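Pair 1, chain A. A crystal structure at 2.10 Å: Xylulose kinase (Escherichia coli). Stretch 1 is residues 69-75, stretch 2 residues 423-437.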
# COMPACT_ATOMS: atom_id res chain seq x y z
N LYS A 69 16.21 -24.71 46.48
CA LYS A 69 17.49 -24.45 47.11
C LYS A 69 18.02 -23.06 46.77
O LYS A 69 18.79 -22.48 47.52
CB LYS A 69 18.49 -25.50 46.70
CG LYS A 69 18.02 -26.91 46.95
CD LYS A 69 19.08 -27.93 46.58
CE LYS A 69 18.52 -29.36 46.62
NZ LYS A 69 19.47 -30.38 46.12
N ALA A 70 17.61 -22.53 45.62
CA ALA A 70 17.92 -21.16 45.25
C ALA A 70 16.88 -20.55 44.33
O ALA A 70 16.13 -21.25 43.68
CB ALA A 70 19.29 -21.07 44.62
N LEU A 71 16.84 -19.22 44.30
CA LEU A 71 15.88 -18.49 43.48
C LEU A 71 16.50 -17.35 42.67
O LEU A 71 17.30 -16.58 43.18
CB LEU A 71 14.73 -17.97 44.33
CG LEU A 71 13.66 -17.17 43.62
CD1 LEU A 71 12.32 -17.26 44.31
CD2 LEU A 71 14.09 -15.74 43.49
N GLY A 72 16.11 -17.27 41.41
CA GLY A 72 16.55 -16.22 40.51
C GLY A 72 15.42 -15.39 39.94
O GLY A 72 14.30 -15.83 39.82
N ILE A 73 15.76 -14.15 39.59
CA ILE A 73 14.84 -13.25 38.93
C ILE A 73 15.40 -12.67 37.63
O ILE A 73 16.59 -12.44 37.50
CB ILE A 73 14.37 -12.11 39.86
CG1 ILE A 73 15.49 -11.11 40.09
CG2 ILE A 73 13.91 -12.64 41.17
CD1 ILE A 73 15.56 -10.62 41.49
N ALA A 74 14.50 -12.44 36.68
CA ALA A 74 14.77 -11.61 35.53
C ALA A 74 13.61 -10.65 35.28
O ALA A 74 12.54 -10.83 35.85
CB ALA A 74 14.99 -12.46 34.30
N GLY A 75 13.83 -9.66 34.44
CA GLY A 75 12.92 -8.54 34.34
C GLY A 75 13.02 -7.70 33.08
O GLY A 75 14.08 -7.53 32.51
N GLY A 423 11.73 -18.91 28.17
CA GLY A 423 11.99 -17.50 28.32
C GLY A 423 13.01 -17.19 29.40
O GLY A 423 13.67 -18.06 29.92
N PRO A 424 13.10 -15.90 29.73
CA PRO A 424 14.04 -15.43 30.73
C PRO A 424 13.96 -16.12 32.08
O PRO A 424 14.95 -16.19 32.76
CB PRO A 424 13.66 -13.96 30.86
CG PRO A 424 13.18 -13.60 29.54
CD PRO A 424 12.44 -14.78 29.05
N ALA A 425 12.79 -16.64 32.44
CA ALA A 425 12.64 -17.40 33.67
C ALA A 425 13.60 -18.59 33.75
O ALA A 425 14.15 -18.87 34.80
CB ALA A 425 11.21 -17.86 33.85
N LEU A 426 13.80 -19.26 32.62
CA LEU A 426 14.79 -20.31 32.50
C LEU A 426 16.20 -19.86 32.89
O LEU A 426 16.83 -20.46 33.73
CB LEU A 426 14.78 -20.91 31.10
CG LEU A 426 15.70 -22.11 30.90
CD1 LEU A 426 15.40 -23.12 31.93
CD2 LEU A 426 15.57 -22.67 29.51
N GLY A 427 16.67 -18.79 32.27
CA GLY A 427 17.96 -18.23 32.61
C GLY A 427 18.07 -17.80 34.05
O GLY A 427 19.07 -18.04 34.71
N ALA A 428 17.04 -17.16 34.57
CA ALA A 428 16.94 -16.85 35.98
C ALA A 428 17.19 -18.06 36.88
O ALA A 428 17.98 -18.00 37.80
CB ALA A 428 15.61 -16.21 36.30
N ALA A 429 16.52 -19.16 36.59
CA ALA A 429 16.71 -20.37 37.36
C ALA A 429 18.11 -20.91 37.17
O ALA A 429 18.73 -21.36 38.12
CB ALA A 429 15.69 -21.40 36.98
N ARG A 430 18.61 -20.85 35.95
CA ARG A 430 19.95 -21.32 35.63
C ARG A 430 20.96 -20.59 36.52
O ARG A 430 21.89 -21.18 37.02
CB ARG A 430 20.28 -21.08 34.16
CG ARG A 430 19.96 -22.22 33.18
CD ARG A 430 19.91 -23.56 33.86
NE ARG A 430 19.05 -24.52 33.14
CZ ARG A 430 19.16 -24.80 31.86
NH1 ARG A 430 20.07 -24.18 31.13
NH2 ARG A 430 18.35 -25.68 31.30
N LEU A 431 20.73 -19.31 36.71
CA LEU A 431 21.60 -18.52 37.53
C LEU A 431 21.58 -18.97 38.98
O LEU A 431 22.60 -19.04 39.62
CB LEU A 431 21.29 -17.03 37.38
CG LEU A 431 21.74 -16.40 36.06
CD1 LEU A 431 21.07 -15.09 35.84
CD2 LEU A 431 23.25 -16.24 36.04
N ALA A 432 20.40 -19.29 39.49
CA ALA A 432 20.26 -19.82 40.83
C ALA A 432 20.97 -21.16 41.01
O ALA A 432 21.62 -21.39 42.01
CB ALA A 432 18.82 -19.92 41.20
N GLN A 433 20.81 -22.04 40.03
CA GLN A 433 21.60 -23.23 39.93
C GLN A 433 23.08 -23.03 40.11
O GLN A 433 23.71 -23.73 40.86
CB GLN A 433 21.36 -23.89 38.59
CG GLN A 433 20.27 -24.89 38.59
CD GLN A 433 20.40 -25.87 37.47
OE1 GLN A 433 20.21 -25.52 36.32
NE2 GLN A 433 20.74 -27.09 37.80
N ILE A 434 23.63 -22.09 39.38
CA ILE A 434 25.03 -21.77 39.44
C ILE A 434 25.43 -21.44 40.87
O ILE A 434 26.31 -22.03 41.43
CB ILE A 434 25.36 -20.59 38.51
CG1 ILE A 434 25.12 -20.97 37.05
CG2 ILE A 434 26.78 -20.14 38.69
CD1 ILE A 434 25.62 -19.96 36.09
N ALA A 435 24.73 -20.49 41.47
CA ALA A 435 25.02 -20.06 42.81
C ALA A 435 24.89 -21.21 43.80
O ALA A 435 25.66 -21.31 44.73
CB ALA A 435 24.12 -18.93 43.20
N ALA A 436 23.90 -22.06 43.58
CA ALA A 436 23.68 -23.19 44.45
C ALA A 436 24.66 -24.34 44.27
O ALA A 436 24.78 -25.17 45.14
CB ALA A 436 22.27 -23.68 44.37
N ASN A 437 25.33 -24.40 43.13
CA ASN A 437 26.29 -25.46 42.85
C ASN A 437 27.64 -24.89 42.46
O ASN A 437 28.05 -24.99 41.33
CB ASN A 437 25.79 -26.40 41.77
CG ASN A 437 24.43 -26.99 42.06
OD1 ASN A 437 23.42 -26.52 41.56
ND2 ASN A 437 24.41 -28.02 42.87

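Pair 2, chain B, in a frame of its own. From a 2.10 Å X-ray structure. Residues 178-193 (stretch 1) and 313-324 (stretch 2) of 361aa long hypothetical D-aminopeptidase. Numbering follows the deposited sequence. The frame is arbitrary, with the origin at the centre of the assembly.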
# COMPACT_ATOMS: atom_id res chain seq x y z
N ALA B 178 -23.01 16.41 9.97
CA ALA B 178 -22.11 16.86 8.92
C ALA B 178 -22.05 18.39 8.92
O ALA B 178 -23.08 19.05 8.77
CB ALA B 178 -22.58 16.36 7.56
N PHE B 179 -20.85 18.94 9.10
CA PHE B 179 -20.67 20.39 9.12
C PHE B 179 -21.53 21.02 10.21
O PHE B 179 -21.95 22.17 10.11
CB PHE B 179 -21.05 20.99 7.76
CG PHE B 179 -20.19 20.50 6.64
CD1 PHE B 179 -18.87 20.94 6.52
CD2 PHE B 179 -20.68 19.59 5.71
CE1 PHE B 179 -18.05 20.46 5.49
CE2 PHE B 179 -19.87 19.11 4.69
CZ PHE B 179 -18.56 19.54 4.58
N GLU B 180 -21.78 20.25 11.26
CA GLU B 180 -22.58 20.69 12.39
C GLU B 180 -24.03 21.01 12.04
O GLU B 180 -24.69 21.82 12.68
CB GLU B 180 -21.89 21.86 13.11
CG GLU B 180 -20.56 21.41 13.68
CD GLU B 180 -19.81 22.51 14.40
OE1 GLU B 180 -20.23 22.90 15.52
OE2 GLU B 180 -18.79 22.97 13.86
N PHE B 181 -24.49 20.34 10.99
CA PHE B 181 -25.87 20.41 10.52
C PHE B 181 -26.22 18.92 10.56
O PHE B 181 -25.34 18.09 10.80
CB PHE B 181 -25.96 20.93 9.09
CG PHE B 181 -25.75 22.41 8.96
CD1 PHE B 181 -26.60 23.31 9.60
CD2 PHE B 181 -24.72 22.92 8.17
CE1 PHE B 181 -26.43 24.69 9.45
CE2 PHE B 181 -24.54 24.29 8.01
CZ PHE B 181 -25.40 25.18 8.65
N LYS B 182 -27.48 18.57 10.33
CA LYS B 182 -27.83 17.16 10.35
C LYS B 182 -27.19 16.50 9.13
O LYS B 182 -27.24 17.05 8.03
CB LYS B 182 -29.34 16.98 10.30
CG LYS B 182 -29.79 15.54 10.44
CD LYS B 182 -29.48 15.00 11.83
CE LYS B 182 -29.80 13.51 11.92
NZ LYS B 182 -29.05 12.74 10.90
N GLY B 183 -26.58 15.34 9.34
CA GLY B 183 -25.96 14.62 8.24
C GLY B 183 -26.82 13.42 7.87
O GLY B 183 -28.00 13.37 8.24
N GLY B 184 -26.25 12.45 7.15
CA GLY B 184 -27.01 11.27 6.78
C GLY B 184 -26.69 10.67 5.42
O GLY B 184 -25.55 10.71 4.96
N ILE B 185 -27.70 10.09 4.78
CA ILE B 185 -27.54 9.47 3.47
C ILE B 185 -27.79 10.47 2.35
O ILE B 185 -28.75 11.23 2.39
CB ILE B 185 -28.51 8.28 3.30
CG1 ILE B 185 -28.24 7.22 4.37
CG2 ILE B 185 -28.39 7.69 1.89
CD1 ILE B 185 -26.89 6.52 4.25
N GLY B 186 -26.89 10.47 1.36
CA GLY B 186 -27.02 11.35 0.21
C GLY B 186 -26.68 10.54 -1.02
O GLY B 186 -25.93 9.57 -0.93
N SER B 187 -27.23 10.89 -2.18
CA SER B 187 -26.92 10.13 -3.38
C SER B 187 -27.07 10.95 -4.66
O SER B 187 -27.74 11.98 -4.68
CB SER B 187 -27.80 8.88 -3.46
OG SER B 187 -27.23 7.91 -4.34
N ALA B 188 -26.41 10.49 -5.72
CA ALA B 188 -26.46 11.17 -7.00
C ALA B 188 -25.78 10.29 -8.04
O ALA B 188 -25.04 9.38 -7.69
CB ALA B 188 -25.77 12.53 -6.91
N SER B 189 -26.03 10.58 -9.31
CA SER B 189 -25.43 9.81 -10.38
C SER B 189 -25.09 10.72 -11.54
O SER B 189 -25.59 11.84 -11.64
CB SER B 189 -26.38 8.71 -10.87
OG SER B 189 -27.50 9.27 -11.52
N ARG B 190 -24.22 10.24 -12.43
CA ARG B 190 -23.81 11.00 -13.60
C ARG B 190 -23.68 10.05 -14.78
O ARG B 190 -23.33 8.89 -14.61
CB ARG B 190 -22.45 11.68 -13.35
CG ARG B 190 -22.52 12.87 -12.41
CD ARG B 190 -23.40 13.97 -12.97
NE ARG B 190 -23.35 15.19 -12.16
CZ ARG B 190 -24.00 15.36 -11.02
NH1 ARG B 190 -24.78 14.40 -10.53
NH2 ARG B 190 -23.88 16.51 -10.36
N ILE B 191 -23.98 10.57 -15.96
CA ILE B 191 -23.90 9.79 -17.19
C ILE B 191 -22.71 10.31 -17.98
O ILE B 191 -22.49 11.51 -18.04
CB ILE B 191 -25.17 9.96 -18.05
CG1 ILE B 191 -26.39 9.46 -17.28
CG2 ILE B 191 -25.02 9.22 -19.37
CD1 ILE B 191 -26.33 7.99 -16.93
N VAL B 192 -21.94 9.41 -18.59
CA VAL B 192 -20.78 9.82 -19.39
C VAL B 192 -20.68 8.96 -20.64
O VAL B 192 -20.95 7.76 -20.62
CB VAL B 192 -19.45 9.69 -18.58
CG1 VAL B 192 -19.61 10.31 -17.20
CG2 VAL B 192 -19.03 8.23 -18.47
N GLU B 193 -20.28 9.58 -21.75
CA GLU B 193 -20.13 8.82 -22.99
C GLU B 193 -18.66 8.64 -23.31
O GLU B 193 -17.91 9.61 -23.42
CB GLU B 193 -20.84 9.52 -24.16
CG GLU B 193 -20.78 8.70 -25.44
CD GLU B 193 -21.69 9.23 -26.54
OE1 GLU B 193 -22.93 9.14 -26.40
OE2 GLU B 193 -21.16 9.75 -27.54
N LYS B 313 -13.81 11.99 -13.36
CA LYS B 313 -14.50 13.26 -13.12
C LYS B 313 -15.93 13.03 -12.64
O LYS B 313 -16.37 13.66 -11.67
CB LYS B 313 -14.50 14.12 -14.39
CG LYS B 313 -15.48 15.29 -14.34
CD LYS B 313 -15.36 16.18 -15.56
CE LYS B 313 -14.04 16.92 -15.55
NZ LYS B 313 -13.91 17.71 -14.30
N ALA B 314 -16.64 12.14 -13.32
CA ALA B 314 -18.02 11.82 -12.97
C ALA B 314 -18.11 11.32 -11.53
O ALA B 314 -19.07 11.59 -10.83
CB ALA B 314 -18.58 10.75 -13.94
N THR B 315 -17.10 10.57 -11.10
CA THR B 315 -17.06 10.05 -9.75
C THR B 315 -16.98 11.21 -8.76
O THR B 315 -17.79 11.30 -7.84
CB THR B 315 -15.82 9.14 -9.54
OG1 THR B 315 -15.91 8.01 -10.41
CG2 THR B 315 -15.74 8.65 -8.08
N ALA B 316 -16.01 12.10 -8.96
CA ALA B 316 -15.85 13.26 -8.10
C ALA B 316 -17.14 14.06 -8.07
O ALA B 316 -17.56 14.54 -7.01
CB ALA B 316 -14.69 14.13 -8.60
N GLU B 317 -17.77 14.20 -9.23
CA GLU B 317 -19.03 14.95 -9.30
C GLU B 317 -20.14 14.30 -8.50
O GLU B 317 -20.79 14.95 -7.68
CB GLU B 317 -19.48 15.10 -10.75
CG GLU B 317 -18.98 16.34 -11.44
CD GLU B 317 -19.40 16.39 -12.90
OE1 GLU B 317 -20.59 16.13 -13.20
OE2 GLU B 317 -18.55 16.68 -13.75
N ALA B 318 -20.37 13.02 -8.74
CA ALA B 318 -21.41 12.28 -8.04
C ALA B 318 -21.21 12.38 -6.53
O ALA B 318 -22.17 12.55 -5.79
CB ALA B 318 -21.40 10.82 -8.48
N VAL B 319 -19.97 12.25 -6.07
CA VAL B 319 -19.68 12.33 -4.64
C VAL B 319 -19.98 13.72 -4.09
O VAL B 319 -20.64 13.85 -3.08
CB VAL B 319 -18.21 11.96 -4.33
CG1 VAL B 319 -17.86 12.33 -2.87
CG2 VAL B 319 -18.00 10.47 -4.55
N GLU B 320 -19.50 14.76 -4.77
CA GLU B 320 -19.73 16.12 -4.30
C GLU B 320 -21.21 16.42 -4.14
O GLU B 320 -21.63 16.93 -3.09
CB GLU B 320 -19.09 17.15 -5.24
CG GLU B 320 -19.19 18.59 -4.71
CD GLU B 320 -18.52 19.62 -5.62
OE1 GLU B 320 -17.59 19.25 -6.38
OE2 GLU B 320 -18.91 20.81 -5.56
N GLU B 321 -22.01 16.11 -5.16
CA GLU B 321 -23.43 16.38 -5.05
C GLU B 321 -24.06 15.46 -4.00
O GLU B 321 -24.91 15.90 -3.22
CB GLU B 321 -24.15 16.20 -6.39
CG GLU B 321 -25.49 16.95 -6.44
CD GLU B 321 -26.44 16.45 -7.53
OE1 GLU B 321 -26.01 16.33 -8.70
OE2 GLU B 321 -27.61 16.19 -7.20
N ALA B 322 -23.65 14.20 -3.98
CA ALA B 322 -24.21 13.25 -3.02
C ALA B 322 -24.03 13.74 -1.59
O ALA B 322 -24.92 13.55 -0.75
CB ALA B 322 -23.55 11.88 -3.18
N ILE B 323 -22.90 14.38 -1.30
CA ILE B 323 -22.65 14.91 0.03
C ILE B 323 -23.63 16.03 0.32
O ILE B 323 -24.27 16.05 1.37
CB ILE B 323 -21.20 15.44 0.17
CG1 ILE B 323 -20.21 14.27 0.10
CG2 ILE B 323 -21.04 16.21 1.49
CD1 ILE B 323 -18.76 14.68 0.07
N ILE B 324 -23.74 16.97 -0.62
CA ILE B 324 -24.66 18.08 -0.44
C ILE B 324 -26.10 17.58 -0.26
O ILE B 324 -26.82 18.02 0.65
CB ILE B 324 -24.59 19.06 -1.64
CG1 ILE B 324 -23.17 19.64 -1.74
CG2 ILE B 324 -25.62 20.17 -1.49
CD1 ILE B 324 -22.63 20.23 -0.44

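In both pairs a β-strand lies across a helix that runs roughly antiparallel to it. The angle between the N-to-C directions is 142° in pair 1 and 143° in pair 2, and the axes approach to 6.1 Å and 5.7 Å. Superposing N, CA and C of 14 central residues gives an RMSD of 0.8 Å, so the agreement extends to the register. On the strand, Ala70(A), Gly72(A) and Ala74(A) fall on Gly186(B), Ala188(B) and Arg190(B), with CA separations of 0.4, 0.9 and 0.4 Å. On the helix, Pro424(A), Ala428(A) and Ala432(A) match Ala314(B), Ala318(B) and Ala322(B) at 0.7, 0.9 and 1.6 Å; the fit loosens toward the C-terminal end.

At the closest points the backbones leave no room for a CB: each strand has a glycine there, though not at the same position. In pair 1 it is Gly72(A), whose CA lies 4.6 Å from the CA of Ala428(A). Its CA makes a CA-H...O contact with Ala428(A) O at 3.5 Å, with an angle at H of 168°. An ideal CB here would sit 2.0 Å from that same oxygen, a clash. In pair 2 the glycine is Gly186(B), one strand repeat earlier: its CA is 3.2 Å from Ala322(B) O, with an angle at H of 145°, and an ideal CB would come within 1.9 Å of that oxygen. The superposition thus exchanges glycine and alanine. Ala70(A), matched to Gly186(B), packs its CB 3.6 Å from Ala432(A) CB, whereas Ala188(B), matched to Gly72(A), places its CB 3.8 Å from Ala318(B) O and 4.4 Å from Ala322(B) CB.

A marked difference within the contact is at Ala74(A) and Arg190(B). Both CA-to-CB bonds point toward the helix, but Ala74(A) ends there, with its CB 4.0 Å from Pro424(A) CB and 4.3 Å from Ala428(A) CB. Arg190(B) starts similarly, its CB 4.0 Å from Ala314(B) CB, then extends along the helix with chi1 and chi2 both m and chi3 t. Its guanidinium meets two glutamates at its edge, near its plane. NE forms a weak hydrogen bond to Glu317(B) OE1 at 3.1 Å, while NH1 and NH2 both donate to Glu321(B) OE1, at 2.9 and 2.7 Å; these bonds belong to salt bridges. NH1 also donates to Ser189(B) O at 2.9 Å, tying the group back to its own strand. The glutamates match Gly427(A) and Leu431(A), so pair 1 has no carboxylate at either position.

No hydrogen bond crosses pair 1, and its contacts between side chains are apolar. Pair 2 keeps apolar contacts beside its charged cluster: Val192(B) CG1 reaches Ala314(B) CB at 3.4 Å. The buried area, both sides summed, is 329 Å² in pair 1 and 522 Å² in pair 2, where Arg190(B) alone has 104 Å² covered by the helix. The same close crossing therefore accommodates either an apolar, alanine-rich contact alone or an alanine-rich contact extended by a salt-bridge cluster.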